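Local coordinates for protein alpha-L-arabinofuranosidase B (Aspergillus kawachii, PDB 6SXT) that hydrolyses terminal non-reducing alpha-L-arabinofuranosides in arabinoxylan, L-arabinan and arabinogalactan, pairing a catalytic domain with an arabinose-binding domain, at residues L33-R38 and L71-Y76; N133-T138 and G272-G277; G3-Y8 and E292-S297. One frame throughout, in Å; residues are numbered along the deposited sequence.

Interaction 1: L33-R38 and L71-Y76; sequences LYQLQR and LITIIY. With EDO (1,2-ethanediol), chain B.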
ATOM      1  N   LEU A  33      16.496  -6.436   4.294  1.00 14.41           N
ATOM      2  CA  LEU A  33      15.039  -6.475   4.517  1.00 14.21           C
ATOM      3  C   LEU A  33      14.297  -6.374   3.197  1.00 14.10           C
ATOM      4  O   LEU A  33      13.272  -7.082   3.011  1.00 14.45           O
ATOM      5  CB  LEU A  33      14.638  -5.298   5.398  1.00 14.88           C
ATOM      6  CG  LEU A  33      15.173  -5.291   6.819  1.00 14.92           C
ATOM      7  CD1 LEU A  33      14.939  -3.943   7.474  1.00 14.98           C
ATOM      8  CD2 LEU A  33      14.560  -6.388   7.612  1.00 16.58           C
ATOM      9  N   TYR A  34      14.774  -5.524   2.296  1.00 14.03           N
ATOM     10  CA  TYR A  34      14.113  -5.291   0.998  1.00 13.45           C
ATOM     11  C   TYR A  34      15.097  -4.704  -0.006  1.00 14.12           C
ATOM     12  O   TYR A  34      16.172  -4.232   0.388  1.00 14.71           O
ATOM     13  CB  TYR A  34      12.853  -4.418   1.163  1.00 13.89           C
ATOM     14  CG  TYR A  34      13.053  -3.020   1.652  1.00 14.12           C
ATOM     15  CD1 TYR A  34      13.178  -2.745   2.993  1.00 13.81           C
ATOM     16  CD2 TYR A  34      13.048  -1.933   0.776  1.00 14.01           C
ATOM     17  CE1 TYR A  34      13.266  -1.448   3.465  1.00 13.67           C
ATOM     18  CE2 TYR A  34      13.177  -0.606   1.230  1.00 15.56           C
ATOM     19  CZ  TYR A  34      13.222  -0.368   2.595  1.00 13.87           C
ATOM     20  OH  TYR A  34      13.356   0.899   3.088  1.00 15.83           O
ATOM     21  N   GLN A  35      14.690  -4.778  -1.262  1.00 14.79           N
ATOM     22  CA  GLN A  35      15.416  -4.182  -2.391  1.00 14.66           C
ATOM     23  C   GLN A  35      14.619  -3.010  -2.968  1.00 14.09           C
ATOM     24  O   GLN A  35      13.394  -3.109  -3.083  1.00 15.07           O
ATOM     25  CB  GLN A  35      15.713  -5.262  -3.394  1.00 14.80           C
ATOM     26  CG  GLN A  35      16.613  -4.758  -4.527  1.00 15.20           C
ATOM     27  CD  GLN A  35      16.726  -5.759  -5.644  1.00 17.63           C
ATOM     28  OE1 GLN A  35      15.800  -5.957  -6.394  1.00 18.11           O
ATOM     29  NE2 GLN A  35      17.903  -6.382  -5.755  1.00 18.91           N
ATOM     30  N   LEU A  36      15.359  -1.985  -3.325  1.00 15.12           N
ATOM     31  CA  LEU A  36      14.860  -0.796  -4.027  1.00 15.24           C
ATOM     32  C   LEU A  36      15.348  -0.802  -5.463  1.00 15.82           C
ATOM     33  O   LEU A  36      16.502  -1.223  -5.685  1.00 15.91           O
ATOM     34  CB  LEU A  36      15.398   0.451  -3.364  1.00 14.95           C
ATOM     35  CG  LEU A  36      14.884   0.754  -1.971  1.00 14.81           C
ATOM     36  CD1 LEU A  36      15.800   1.755  -1.280  1.00 15.37           C
ATOM     37  CD2 LEU A  36      13.447   1.267  -2.036  1.00 16.77           C
ATOM     38  N   GLN A  37      14.568  -0.202  -6.351  1.00 16.27           N
ATOM     39  CA  GLN A  37      15.004   0.129  -7.723  1.00 15.94           C
ATOM     40  C   GLN A  37      14.650   1.586  -7.958  1.00 17.04           C
ATOM     41  O   GLN A  37      13.495   1.944  -7.670  1.00 16.64           O
ATOM     42  CB  GLN A  37      14.360  -0.758  -8.762  1.00 16.07           C
ATOM     43  CG  GLN A  37      14.863  -0.459 -10.177  1.00 18.18           C
ATOM     44  CD  GLN A  37      14.231  -1.406 -11.180  1.00 23.59           C
ATOM     45  OE1 GLN A  37      13.152  -1.974 -10.969  1.00 25.85           O
ATOM     46  NE2 GLN A  37      14.968  -1.710 -12.254  1.00 23.42           N
ATOM     47  N   ARG A  38      15.593   2.383  -8.407  1.00 15.37           N
ATOM     48  CA  ARG A  38      15.345   3.818  -8.633  1.00 16.00           C
ATOM     49  C   ARG A  38      15.176   4.096 -10.118  1.00 17.55           C
ATOM     50  O   ARG A  38      15.810   3.456 -10.962  1.00 17.15           O
ATOM     51  CB  ARG A  38      16.427   4.681  -8.003  1.00 15.28           C
ATOM     52  CG  ARG A  38      17.813   4.563  -8.634  1.00 16.39           C
ATOM     53  CD  ARG A  38      18.798   5.372  -7.836  1.00 16.77           C
ATOM     54  NE  ARG A  38      20.118   5.188  -8.377  1.00 16.84           N
ATOM     55  CZ  ARG A  38      21.227   5.614  -7.816  1.00 20.90           C
ATOM     56  NH1 ARG A  38      21.211   6.179  -6.618  1.00 21.82           N
ATOM     57  NH2 ARG A  38      22.386   5.369  -8.424  1.00 22.51           N
ATOM     58  N   LEU A  71      10.932   2.155  -6.328  1.00 15.15           N
ATOM     59  CA  LEU A  71      10.013   1.023  -6.202  1.00 14.70           C
ATOM     60  C   LEU A  71      10.664   0.006  -5.269  1.00 17.10           C
ATOM     61  O   LEU A  71      11.903  -0.125  -5.272  1.00 15.84           O
ATOM     62  CB  LEU A  71       9.819   0.385  -7.562  1.00 15.14           C
ATOM     63  CG  LEU A  71       9.146   1.265  -8.617  1.00 16.81           C
ATOM     64  CD1 LEU A  71       9.094   0.558  -9.961  1.00 18.82           C
ATOM     65  CD2 LEU A  71       7.754   1.697  -8.175  1.00 17.91           C
ATOM     66  N   ILE A  72       9.826  -0.685  -4.515  1.00 15.16           N
ATOM     67  CA  ILE A  72      10.256  -1.863  -3.729  1.00 14.86           C
ATOM     68  C   ILE A  72      10.162  -3.077  -4.639  1.00 14.98           C
ATOM     69  O   ILE A  72       9.076  -3.502  -4.991  1.00 15.42           O
ATOM     70  CB  ILE A  72       9.444  -2.003  -2.441  1.00 14.79           C
ATOM     71  CG1 ILE A  72       9.690  -0.811  -1.535  1.00 15.31           C
ATOM     72  CG2 ILE A  72       9.787  -3.297  -1.740  1.00 15.07           C
ATOM     73  CD1 ILE A  72       8.658  -0.686  -0.408  1.00 17.07           C
ATOM     74  N   THR A  73      11.310  -3.601  -5.066  1.00 14.67           N
ATOM     75  CA  THR A  73      11.345  -4.752  -5.997  1.00 15.49           C
ATOM     76  C   THR A  73      11.219  -6.082  -5.254  1.00 16.29           C
ATOM     77  O   THR A  73      10.638  -7.027  -5.815  1.00 17.28           O
ATOM     78  CB  THR A  73      12.619  -4.731  -6.842  1.00 16.70           C
ATOM     79  OG1 THR A  73      13.694  -4.494  -5.940  1.00 17.33           O
ATOM     80  CG2 THR A  73      12.571  -3.680  -7.922  1.00 19.43           C
ATOM     81  N   ILE A  74      11.794  -6.200  -4.056  1.00 14.81           N
ATOM     82  CA  ILE A  74      11.818  -7.482  -3.341  1.00 14.78           C
ATOM     83  C   ILE A  74      11.592  -7.186  -1.868  1.00 14.24           C
ATOM     84  O   ILE A  74      12.213  -6.262  -1.342  1.00 14.59           O
ATOM     85  CB  ILE A  74      13.141  -8.248  -3.522  1.00 15.16           C
ATOM     86  CG1 ILE A  74      13.565  -8.341  -4.995  1.00 17.58           C
ATOM     87  CG2 ILE A  74      13.058  -9.637  -2.844  1.00 16.00           C
ATOM     88  CD1 ILE A  74      14.929  -9.002  -5.147  1.00 18.83           C
ATOM     89  N   ILE A  75      10.737  -7.980  -1.245  1.00 14.13           N
ATOM     90  CA  ILE A  75      10.650  -8.033   0.231  1.00 14.32           C
ATOM     91  C   ILE A  75      11.276  -9.374   0.602  1.00 13.86           C
ATOM     92  O   ILE A  75      10.740 -10.425   0.292  1.00 15.58           O
ATOM     93  CB  ILE A  75       9.204  -7.888   0.724  1.00 14.84           C
ATOM     94  CG1 ILE A  75       8.519  -6.622   0.164  1.00 16.57           C
ATOM     95  CG2 ILE A  75       9.211  -7.846   2.221  1.00 15.94           C
ATOM     96  CD1 ILE A  75       7.019  -6.689   0.173  1.00 19.38           C
ATOM     97  N   TYR A  76      12.433  -9.326   1.229  1.00 13.72           N
ATOM     98  CA  TYR A  76      13.186 -10.573   1.474  1.00 14.01           C
ATOM     99  C   TYR A  76      12.564 -11.376   2.609  1.00 14.98           C
ATOM    100  O   TYR A  76      11.961 -10.823   3.558  1.00 14.92           O
ATOM    101  CB  TYR A  76      14.660 -10.249   1.774  1.00 14.85           C
ATOM    102  CG  TYR A  76      15.425  -9.706   0.596  1.00 15.67           C
ATOM    103  CD1 TYR A  76      15.681 -10.498  -0.508  1.00 16.76           C
ATOM    104  CD2 TYR A  76      15.858  -8.388   0.561  1.00 14.94           C
ATOM    105  CE1 TYR A  76      16.383  -9.985  -1.587  1.00 17.69           C
ATOM    106  CE2 TYR A  76      16.531  -7.863  -0.539  1.00 15.43           C
ATOM    107  CZ  TYR A  76      16.809  -8.679  -1.612  1.00 16.26           C
ATOM    108  OH  TYR A  76      17.522  -8.197  -2.702  1.00 16.31           O
TER
HETATM  109  C1  EDO B 527      14.324  -6.809 -10.023  1.00 47.67           C
HETATM  110  O1  EDO B 527      14.901  -7.305  -8.785  1.00 39.89           O
HETATM  111  C2  EDO B 527      15.178  -5.950 -10.900  1.00 44.27           C

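Interaction 2: N133-T138 and G272-G277; sequences NEATGT and GAIILG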
ATOM      1  N   ASN A 133       5.742 -18.119  -5.888  1.00 17.62           N
ATOM      2  CA  ASN A 133       5.111 -19.405  -6.249  1.00 18.74           C
ATOM      3  C   ASN A 133       6.070 -20.589  -6.089  1.00 21.49           C
ATOM      4  O   ASN A 133       5.634 -21.716  -6.408  1.00 23.08           O
ATOM      5  CB  ASN A 133       4.544 -19.325  -7.655  1.00 18.88           C
ATOM      6  CG  ASN A 133       3.279 -18.505  -7.718  1.00 20.31           C
ATOM      7  OD1 ASN A 133       2.523 -18.437  -6.748  1.00 19.36           O
ATOM      8  ND2 ASN A 133       3.013 -17.881  -8.864  1.00 20.35           N
ATOM      9  N   GLU A 134       7.289 -20.366  -5.652  1.00 19.71           N
ATOM     10  CA  GLU A 134       8.286 -21.449  -5.433  1.00 21.86           C
ATOM     11  C   GLU A 134       8.724 -21.505  -3.968  1.00 21.28           C
ATOM     12  O   GLU A 134       9.919 -21.501  -3.677  1.00 24.12           O
ATOM     13  CB  GLU A 134       9.451 -21.209  -6.387  1.00 25.61           C
ATOM     14  CG  GLU A 134       9.002 -21.254  -7.844  1.00 33.58           C
ATOM     15  CD  GLU A 134      10.078 -20.963  -8.888  1.00 51.13           C
ATOM     16  OE1 GLU A 134      11.228 -20.655  -8.504  1.00 59.61           O
ATOM     17  OE2 GLU A 134       9.759 -21.042 -10.090  1.00 70.75           O
ATOM     18  N   ALA A 135       7.778 -21.347  -3.062  1.00 21.81           N
ATOM     19  CA  ALA A 135       8.052 -21.204  -1.632  1.00 20.91           C
ATOM     20  C   ALA A 135       8.353 -22.554  -1.026  1.00 23.60           C
ATOM     21  O   ALA A 135       7.823 -23.576  -1.523  1.00 28.72           O
ATOM     22  CB  ALA A 135       6.868 -20.564  -0.930  1.00 23.01           C
ATOM     23  N   THR A 136       9.216 -22.567  -0.052  1.00 20.70           N
ATOM     24  CA  THR A 136       9.535 -23.832   0.638  1.00 23.71           C
ATOM     25  C   THR A 136       9.298 -23.679   2.123  1.00 24.68           C
ATOM     26  O   THR A 136       9.434 -22.590   2.712  1.00 22.82           O
ATOM     27  CB  THR A 136      10.911 -24.306   0.178  1.00 32.20           C
ATOM     28  OG1 THR A 136      11.787 -23.302   0.616  1.00 31.40           O
ATOM     29  CG2 THR A 136      11.051 -24.417  -1.323  1.00 35.89           C
ATOM     30  N   GLY A 137       8.866 -24.781   2.722  1.00 21.31           N
ATOM     31  CA  GLY A 137       8.579 -24.811   4.152  1.00 20.22           C
ATOM     32  C   GLY A 137       7.168 -24.405   4.522  1.00 20.39           C
ATOM     33  O   GLY A 137       6.800 -24.593   5.681  1.00 21.24           O
ATOM     34  N   THR A 138       6.430 -23.774   3.630  1.00 20.08           N
ATOM     35  CA  THR A 138       5.052 -23.327   3.895  1.00 19.51           C
ATOM     36  C   THR A 138       4.169 -24.560   3.978  1.00 19.79           C
ATOM     37  O   THR A 138       4.435 -25.614   3.311  1.00 19.74           O
ATOM     38  CB  THR A 138       4.560 -22.361   2.823  1.00 20.11           C
ATOM     39  OG1 THR A 138       4.970 -22.934   1.578  1.00 19.72           O
ATOM     40  CG2 THR A 138       5.140 -20.970   2.980  1.00 20.04           C
ATOM     41  N   GLY A 272       0.908 -23.712  -0.709  1.00 18.45           N
ATOM     42  CA  GLY A 272       2.184 -23.233  -0.172  1.00 17.99           C
ATOM     43  C   GLY A 272       2.768 -22.001  -0.855  1.00 18.54           C
ATOM     44  O   GLY A 272       3.794 -21.542  -0.395  1.00 18.92           O
ATOM     45  N   ALA A 273       2.140 -21.419  -1.856  1.00 17.52           N
ATOM     46  CA  ALA A 273       2.626 -20.164  -2.455  1.00 16.50           C
ATOM     47  C   ALA A 273       2.340 -19.034  -1.451  1.00 16.38           C
ATOM     48  O   ALA A 273       1.442 -19.212  -0.606  1.00 16.94           O
ATOM     49  CB  ALA A 273       1.950 -19.889  -3.771  1.00 18.62           C
ATOM     50  N   ILE A 274       3.000 -17.900  -1.635  1.00 15.92           N
ATOM     51  CA  ILE A 274       2.740 -16.728  -0.796  1.00 15.75           C
ATOM     52  C   ILE A 274       2.318 -15.571  -1.678  1.00 16.14           C
ATOM     53  O   ILE A 274       3.014 -15.275  -2.672  1.00 16.22           O
ATOM     54  CB  ILE A 274       3.991 -16.373   0.015  1.00 14.24           C
ATOM     55  CG1 ILE A 274       4.563 -17.589   0.710  1.00 15.65           C
ATOM     56  CG2 ILE A 274       3.669 -15.239   0.992  1.00 14.44           C
ATOM     57  CD1 ILE A 274       5.864 -17.300   1.459  1.00 17.29           C
ATOM     58  N   ILE A 275       1.251 -14.882  -1.262  1.00 15.73           N
ATOM     59  CA  ILE A 275       0.768 -13.680  -1.986  1.00 16.15           C
ATOM     60  C   ILE A 275       0.758 -12.489  -1.039  1.00 16.21           C
ATOM     61  O   ILE A 275       0.602 -12.697   0.195  1.00 15.78           O
ATOM     62  CB  ILE A 275      -0.626 -13.866  -2.592  1.00 17.00           C
ATOM     63  CG1 ILE A 275      -1.627 -14.331  -1.545  1.00 18.63           C
ATOM     64  CG2 ILE A 275      -0.553 -14.767  -3.820  1.00 19.10           C
ATOM     65  CD1 ILE A 275      -3.061 -14.519  -2.027  1.00 21.12           C
ATOM     66  N   LEU A 276       0.902 -11.312  -1.582  1.00 15.20           N
ATOM     67  CA  LEU A 276       0.736 -10.062  -0.817  1.00 14.82           C
ATOM     68  C   LEU A 276       0.034  -9.040  -1.709  1.00 14.69           C
ATOM     69  O   LEU A 276       0.587  -8.685  -2.772  1.00 15.05           O
ATOM     70  CB  LEU A 276       2.082  -9.538  -0.345  1.00 14.16           C
ATOM     71  CG  LEU A 276       1.991  -8.155   0.299  1.00 15.50           C
ATOM     72  CD1 LEU A 276       1.102  -8.130   1.510  1.00 15.67           C
ATOM     73  CD2 LEU A 276       3.372  -7.663   0.657  1.00 17.14           C
ATOM     74  N   GLY A 277      -1.162  -8.619  -1.305  1.00 15.10           N
ATOM     75  CA  GLY A 277      -1.853  -7.473  -1.926  1.00 15.58           C
ATOM     76  C   GLY A 277      -2.889  -7.860  -2.965  1.00 16.88           C
ATOM     77  O   GLY A 277      -3.537  -6.971  -3.475  1.00 16.96           O
TER

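Interaction 3: G3-Y8 and E292-S297; sequences GPCDIY and EGVMTS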
ATOM      1  N   GLY A   3      12.509 -11.135  18.896  1.00 19.98           N
ATOM      2  CA  GLY A   3      11.585 -10.609  17.890  1.00 18.80           C
ATOM      3  C   GLY A   3      10.424 -11.571  17.668  1.00 16.12           C
ATOM      4  O   GLY A   3      10.439 -12.700  18.156  1.00 16.73           O
ATOM      5  N   PRO A   4       9.435 -11.184  16.827  1.00 16.43           N
ATOM      6  CA  PRO A   4       8.281 -12.051  16.595  1.00 16.99           C
ATOM      7  C   PRO A   4       8.670 -13.471  16.218  1.00 16.59           C
ATOM      8  O   PRO A   4       8.068 -14.433  16.722  1.00 16.65           O
ATOM      9  CB  PRO A   4       7.546 -11.324  15.466  1.00 15.86           C
ATOM     10  CG  PRO A   4       7.849  -9.879  15.748  1.00 17.31           C
ATOM     11  CD  PRO A   4       9.311  -9.884  16.165  1.00 16.60           C
ATOM     12  N   CYS A   5       9.650 -13.661  15.329  1.00 15.80           N
ATOM     13  CA  CYS A   5       9.990 -15.036  14.878  1.00 15.97           C
ATOM     14  C   CYS A   5      10.758 -15.800  15.967  1.00 16.76           C
ATOM     15  O   CYS A   5      10.644 -17.023  15.986  1.00 17.37           O
ATOM     16  CB  CYS A   5      10.773 -15.047  13.579  1.00 16.37           C
ATOM     17  SG  CYS A   5       9.642 -14.537  12.217  1.00 20.30           S
ATOM     18  N   ASP A   6      11.437 -15.106  16.874  1.00 16.21           N
ATOM     19  CA  ASP A   6      12.048 -15.824  18.014  1.00 16.47           C
ATOM     20  C   ASP A   6      10.937 -16.356  18.920  1.00 17.15           C
ATOM     21  O   ASP A   6      11.104 -17.456  19.446  1.00 18.41           O
ATOM     22  CB  ASP A   6      12.975 -14.886  18.773  1.00 17.08           C
ATOM     23  CG  ASP A   6      14.097 -14.328  17.905  1.00 18.18           C
ATOM     24  OD1 ASP A   6      14.835 -15.142  17.294  1.00 20.97           O
ATOM     25  OD2 ASP A   6      14.179 -13.101  17.864  1.00 18.37           O
ATOM     26  N   ILE A   7       9.883 -15.557  19.093  1.00 17.83           N
ATOM     27  CA  ILE A   7       8.712 -15.932  19.928  1.00 17.04           C
ATOM     28  C   ILE A   7       8.022 -17.124  19.295  1.00 18.29           C
ATOM     29  O   ILE A   7       7.730 -18.120  19.992  1.00 18.33           O
ATOM     30  CB  ILE A   7       7.799 -14.736  20.126  1.00 17.50           C
ATOM     31  CG1 ILE A   7       8.535 -13.644  20.894  1.00 18.32           C
ATOM     32  CG2 ILE A   7       6.491 -15.110  20.806  1.00 18.50           C
ATOM     33  CD1 ILE A   7       7.940 -12.300  20.842  1.00 18.48           C
ATOM     34  N   TYR A   8       7.765 -17.097  17.983  1.00 16.81           N
ATOM     35  CA  TYR A   8       7.118 -18.222  17.303  1.00 17.21           C
ATOM     36  C   TYR A   8       7.995 -19.473  17.425  1.00 19.09           C
ATOM     37  O   TYR A   8       7.462 -20.573  17.684  1.00 18.49           O
ATOM     38  CB  TYR A   8       6.828 -17.923  15.832  1.00 17.15           C
ATOM     39  CG  TYR A   8       5.583 -17.121  15.596  1.00 16.31           C
ATOM     40  CD1 TYR A   8       4.336 -17.649  15.857  1.00 15.53           C
ATOM     41  CD2 TYR A   8       5.616 -15.837  15.056  1.00 15.70           C
ATOM     42  CE1 TYR A   8       3.170 -16.940  15.582  1.00 16.99           C
ATOM     43  CE2 TYR A   8       4.449 -15.112  14.778  1.00 15.68           C
ATOM     44  CZ  TYR A   8       3.223 -15.664  15.044  1.00 17.10           C
ATOM     45  OH  TYR A   8       2.098 -14.959  14.711  1.00 16.97           O
ATOM     46  N   GLU A 292       4.687  -5.437   8.197  1.00 13.39           N
ATOM     47  CA  GLU A 292       5.425  -6.636   8.594  1.00 13.52           C
ATOM     48  C   GLU A 292       4.464  -7.815   8.636  1.00 14.32           C
ATOM     49  O   GLU A 292       3.251  -7.596   8.816  1.00 13.98           O
ATOM     50  CB  GLU A 292       6.118  -6.468   9.961  1.00 13.50           C
ATOM     51  CG  GLU A 292       5.165  -6.227  11.125  1.00 13.90           C
ATOM     52  CD  GLU A 292       5.878  -6.051  12.461  1.00 14.97           C
ATOM     53  OE1 GLU A 292       6.470  -4.979  12.628  1.00 14.57           O
ATOM     54  OE2 GLU A 292       5.912  -7.012  13.249  1.00 13.94           O
ATOM     55  N   GLY A 293       5.003  -9.004   8.504  1.00 13.92           N
ATOM     56  CA  GLY A 293       4.163 -10.190   8.653  1.00 13.80           C
ATOM     57  C   GLY A 293       5.002 -11.438   8.503  1.00 13.77           C
ATOM     58  O   GLY A 293       6.137 -11.385   8.021  1.00 14.23           O
ATOM     59  N   VAL A 294       4.394 -12.549   8.900  1.00 13.53           N
ATOM     60  CA  VAL A 294       5.058 -13.855   8.825  1.00 13.70           C
ATOM     61  C   VAL A 294       4.042 -14.930   8.469  1.00 14.66           C
ATOM     62  O   VAL A 294       2.844 -14.746   8.680  1.00 15.91           O
ATOM     63  CB  VAL A 294       5.784 -14.232  10.107  1.00 14.16           C
ATOM     64  CG1 VAL A 294       6.701 -13.155  10.671  1.00 14.81           C
ATOM     65  CG2 VAL A 294       4.817 -14.746  11.160  1.00 15.07           C
ATOM     66  N   MET A 295       4.592 -16.088   8.086  1.00 15.04           N
ATOM     67  CA  MET A 295       3.852 -17.370   8.034  1.00 15.09           C
ATOM     68  C   MET A 295       4.682 -18.380   8.806  1.00 16.52           C
ATOM     69  O   MET A 295       5.923 -18.309   8.799  1.00 15.74           O
ATOM     70  CB  MET A 295       3.637 -17.871   6.604  1.00 15.91           C
ATOM     71  CG  MET A 295       2.749 -16.914   5.820  1.00 15.86           C
ATOM     72  SD  MET A 295       2.711 -17.351   4.052  1.00 17.76           S
ATOM     73  CE  MET A 295       1.895 -18.959   4.115  1.00 19.62           C
ATOM     74  N   THR A 296       3.987 -19.251   9.523  1.00 16.49           N
ATOM     75  CA  THR A 296       4.615 -20.269  10.389  1.00 17.02           C
ATOM     76  C   THR A 296       4.271 -21.674   9.923  1.00 17.57           C
ATOM     77  O   THR A 296       3.358 -21.874   9.166  1.00 17.90           O
ATOM     78  CB  THR A 296       4.236 -20.118  11.863  1.00 16.79           C
ATOM     79  OG1 THR A 296       2.899 -20.623  12.032  1.00 17.82           O
ATOM     80  CG2 THR A 296       4.323 -18.707  12.361  1.00 17.18           C
ATOM     81  N   SER A 297       5.060 -22.623  10.413  1.00 19.00           N
ATOM     82  CA  SER A 297       4.716 -24.066  10.376  0.50 20.62           C
ATOM     83  C   SER A 297       4.124 -24.429  11.730  1.00 22.93           C
ATOM     84  O   SER A 297       4.725 -24.090  12.706  1.00 28.46           O
ATOM     85  CB  SER A 297       5.956 -24.873  10.054  0.50 23.46           C
ATOM     86  OG  SER A 297       5.742 -26.249  10.297  0.50 24.40           O
TER

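Interaction 1: L33-R38 and L71-Y76
Gln35 faces both Thr73 and Ile74 across an antiparallel strand pair, because a beta bulge at Thr73 shifts the register by one residue. Gln35 N gives its hydrogen to Ile74 O, while Gln35 O accepts from Thr73 N. Beyond the bulge the next pair is Leu36 with Ile72. Regular bonding then resumes between Gln37 and Leu71.

The Thr73 side chain points toward strand 34-38. Its OG1 sits between its own backbone N and carbonyl carbon (chi1 47°) and meets the extended Gln35 chain. Thr73 OG1 donates to Gln35 OE1 at 2.6 Å. The hydroxyl lies in the amide plane, on a lone pair, with a C=O...donor angle of 115°. A second hydroxyl, O1 of a 1,2-ethanediol, also donates to Gln35 OE1, at 2.9 Å. The diol probably comes from the crystallisation liquor. Ile74 CD1 comes within 3.4 Å of the same Gln35 OE1, so two hydroxyls grip this oxygen and the tip of Ile74 lies against it. The other branch of Thr73, CG2, rests 3.5 Å from Gln37 CB.

At the far end Tyr76 N bonds to Leu33 O. The Tyr76 ring lies alongside the backbone of 33-35, with its CE2 3.5 Å from Tyr34 C. Its hydroxyl oxygen lies 3.5 Å from Gln35 CB, and the planes of the Tyr76 ring and the Gln35 amide are 81° apart. Tyr34, Leu36, Ile72 and Ile75 occupy the other face of the sheet. There Tyr34 CD2 meets Ile72 CG1 at 4.2 Å.

The pair forms the middle of a four-stranded antiparallel sheet. Strand 44-47 flanks 34-38, and strand 105-106 flanks 70-75. On the apolar face Leu36 packs on helix 58-64, and Tyr34 OH bonds to Gln61 of that helix. Ile72 and Ile75 rest on Val122 of strand 117-124.

Interaction 2: N133-T138 and G272-G277
Thr138 and Gly272 are joined by the one hydrogen bond between these segments. Thr138 OG1 donates to Gly272 O at 2.7 Å, in the carbonyl plane and on a lone pair, with a C=O...donor angle of 117°. The chi1 of 44° sets OG1 between the backbone N and carbonyl carbon of Thr138. It leaves CG2 beside the backbone N, turned to Ile274. The two branches therefore divide the work: OG1 takes the carbonyl, CG2 the apolar contact. The Ala135 methyl also lies against the acceptor, with CB 3.3 Å from Gly272 O.

The residues belong to the catalytic domain of the family 54 enzymes, which has a concanavalin-like beta-sandwich fold. Strand 130-132 pairs antiparallel with strand 273-276. The loop that leaves it, 133-138, curls round the start of its partner strand. Gly272, just before that strand, has a positive phi. Gly272 N hydrogen-bonds to Asn166 OD1.

Ile274 is the apolar partner of the loop. Its CG1 lies beside the backbone N and its chain is extended (chi2 176°), which carries CD1 toward the loop. Ile274 CG1 meets Ala135 CB at 4.1 Å. Ile274 CD1 lies 4.0 Å from Thr138 CG2, and the two side chains cross at a slant. Ile274 is buried, and also touches Ala17 and His19 of strand 15-20 and Met295 of strand 288-296.

Asn133 starts the loop. Its side chain leaves the backbone away from the strand but bends back at its end. Asn133 OD1 comes to 3.4 Å from Ala273 CB. That oxygen accepts from Arg131 NE, and Asn133 ND2 bonds to Ser171 OG, so the amide is held at both ends. The Asn133 side chain is near the active site, about 8 Å from substrate-binding Gly280 and about 11 Å from the proton donor Asp281 (nearest atoms), and touches neither.

Interaction 3: G3-Y8 and E292-S297
Val294, Tyr8 and Thr296 carry this contact, where helix 4-10 packs on strand 288-296 of the large antiparallel sheet of the catalytic beta-sandwich. The short helix and strand segments run 22° from parallel, and their axes come within 10.2 Å. No hydrogen bond crosses between them.

Val294 and Thr296 both point toward the helix, two residues apart on one side of the strand. The Tyr8 ring receives a methyl from each. Thr296 CG2 lies over one ring face, 3.8 Å from the centroid and 15° off the ring normal. This is a CH-pi contact. Thr296 CG2 stands beside its own backbone N, and the other branch, OG1, bonds to Gly146 N of strand 145-152. Val294 CG2 comes obliquely to Tyr8 CE2 at 3.7 Å. Tyr8 also touches Thr304 and Val308 of helix 302-315.

Val294 uses its second methyl about one turn earlier in the helix, at Cys5. The chi1 of -49° sets CG1 beside the backbone N, where it meets that residue. Val294 CG1 lies 3.6 Å from Cys5 SG, the sulfur that forms the disulfide with Cys15.

How the interactions relate
All three interactions lie in the catalytic domain. Along the chain, 3-8 comes first and 292-297 last, so interaction 3 brings the start of the domain against a strand near its end, and the other two fall between them. Interaction 1 is complete before interaction 2 begins. The centres of interactions 2 and 3 are 15 Å apart, and those of 1 and 2 are 18 Å apart. Met295 joins interactions 2 and 3: its SD is 3.8 Å from Ile274 CG1. Ile75 CD1 meets Leu276 CD2 at 3.8 Å between interactions 1 and 2. Interactions 1 and 3 do not touch. The sheet of interaction 2 thus touches both the sheet of interaction 1 and the large sheet of interaction 3 through apolar side chains.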